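Local structure of protein F-112 (2VQC) at residues 10-13 with 14-17. The protein is a winged-helix protein of Sulfolobus spindle-shaped virus 1 that is essential for virus function and probably binds DNA. Residues are numbered along the deposited sequence; the frame is centred on the assembly and turned at random.
Sequences TLNS and YKMA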
loop_
_atom_site.group_PDB
_atom_site.type_symbol
_atom_site.label_atom_id
_atom_site.label_comp_id
_atom_site.label_asym_id
_atom_site.label_seq_id
_atom_site.Cartn_x
_atom_site.Cartn_y
_atom_site.Cartn_z
ATOM N N THR A 10 13.983 -13.822 2.171
ATOM C CA THR A 10 12.497 -13.847 2.361
ATOM C C THR A 10 12.048 -12.747 3.310
ATOM O O THR A 10 12.528 -12.665 4.442
ATOM C CB THR A 10 12.022 -15.194 2.937
ATOM O OG1 THR A 10 12.610 -16.269 2.195
ATOM C CG2 THR A 10 10.506 -15.306 2.878
ATOM N N LEU A 11 11.127 -11.907 2.850
ATOM C CA LEU A 11 10.608 -10.814 3.665
ATOM C C LEU A 11 9.100 -10.935 3.864
ATOM O O LEU A 11 8.363 -11.299 2.944
ATOM C CB LEU A 11 10.946 -9.465 3.030
ATOM C CG LEU A 11 12.426 -9.064 3.028
ATOM C CD1 LEU A 11 12.580 -7.685 2.416
ATOM C CD2 LEU A 11 13.028 -9.097 4.433
ATOM N N ASN A 12 8.656 -10.633 5.079
ATOM C CA ASN A 12 7.251 -10.713 5.428
ATOM C C ASN A 12 6.468 -9.573 4.770
ATOM O O ASN A 12 6.588 -8.421 5.178
ATOM C CB ASN A 12 7.094 -10.680 6.950
ATOM C CG ASN A 12 5.686 -11.004 7.396
ATOM O OD1 ASN A 12 4.727 -10.347 6.989
ATOM N ND2 ASN A 12 5.551 -12.018 8.244
ATOM N N SER A 13 5.675 -9.903 3.750
ATOM C CA SER A 13 4.905 -8.902 2.996
ATOM C C SER A 13 3.994 -8.067 3.885
ATOM O O SER A 13 3.804 -6.868 3.640
ATOM C CB SER A 13 4.057 -9.576 1.917
ATOM O OG SER A 13 4.869 -10.093 0.879
ATOM N N TYR A 14 3.431 -8.702 4.911
ATOM C CA TYR A 14 2.527 -8.022 5.827
ATOM C C TYR A 14 3.247 -6.976 6.678
ATOM O O TYR A 14 2.761 -5.854 6.810
ATOM C CB TYR A 14 1.797 -9.023 6.723
ATOM C CG TYR A 14 0.648 -8.398 7.473
ATOM C CD1 TYR A 14 -0.600 -8.243 6.871
ATOM C CD2 TYR A 14 0.810 -7.946 8.782
ATOM C CE1 TYR A 14 -1.657 -7.661 7.555
ATOM C CE2 TYR A 14 -0.243 -7.360 9.476
ATOM C CZ TYR A 14 -1.472 -7.223 8.858
ATOM O OH TYR A 14 -2.515 -6.645 9.548
ATOM N N LYS A 15 4.392 -7.345 7.250
ATOM C CA LYS A 15 5.208 -6.398 8.019
ATOM C C LYS A 15 5.630 -5.192 7.174
ATOM O O LYS A 15 5.673 -4.063 7.674
ATOM C CB LYS A 15 6.453 -7.075 8.588
ATOM C CG LYS A 15 6.185 -8.047 9.718
ATOM C CD LYS A 15 7.492 -8.664 10.201
ATOM C CE LYS A 15 7.287 -9.685 11.309
ATOM N NZ LYS A 15 8.579 -10.321 11.687
HETATM N N MSE A 16 5.927 -5.435 5.897
HETATM C CA MSE A 16 6.309 -4.370 4.967
HETATM C C MSE A 16 5.127 -3.457 4.687
HETATM O O MSE A 16 5.287 -2.243 4.554
HETATM C CB MSE A 16 6.779 -4.942 3.624
HETATM C CG MSE A 16 7.783 -6.073 3.693
HETATM SE SE MSE A 16 9.587 -5.490 3.960
HETATM C CE MSE A 16 9.474 -5.015 5.867
ATOM N N ALA A 17 3.946 -4.063 4.564
ATOM C CA ALA A 17 2.717 -3.325 4.284
ATOM C C ALA A 17 2.323 -2.427 5.448
ATOM O O ALA A 17 1.784 -1.341 5.232
ATOM C CB ALA A 17 1.588 -4.279 3.949
#
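The side-chain amide of Asn12 receives Lys15 on one of its faces: CG of Lys15 stands almost directly over the amide carbon, 3.8 Å from Asn12 CG, and the extended lysine chain continues over the CB side, crossing the asparagine at about a right angle. At the amide oxygen Tyr14 brings up its CB, 3.2 Å from Asn12 OD1, while its ring leads away. With CG anti to the backbone N (chi1 -170°), Asn12 folds its amide forward over the start of the helix, where OD1 accepts from Lys15 N at 3.0 Å. The bond is fairly straight at the hydrogen (162°), but the donor approaches from above the carbonyl plane, 42° out of it. This N-cap serves a first-turn N-H of helix 13-27 in the winged-helix fold. The backbone takes over with Met16 N donating to Asn12 O and Ala17 N to Ser13 O. Selenomethionine at Met16 packs its CG tightly against Asn12 O, 3.0 Å away, and the bend at chi2 turns SE toward Leu11 CD1, at 4.0 Å. This apolar contact across the cap is a hydrophobic staple. Helix 43-59 adds Ile49 against Met16, and Ile56 against Tyr14 and Ala17.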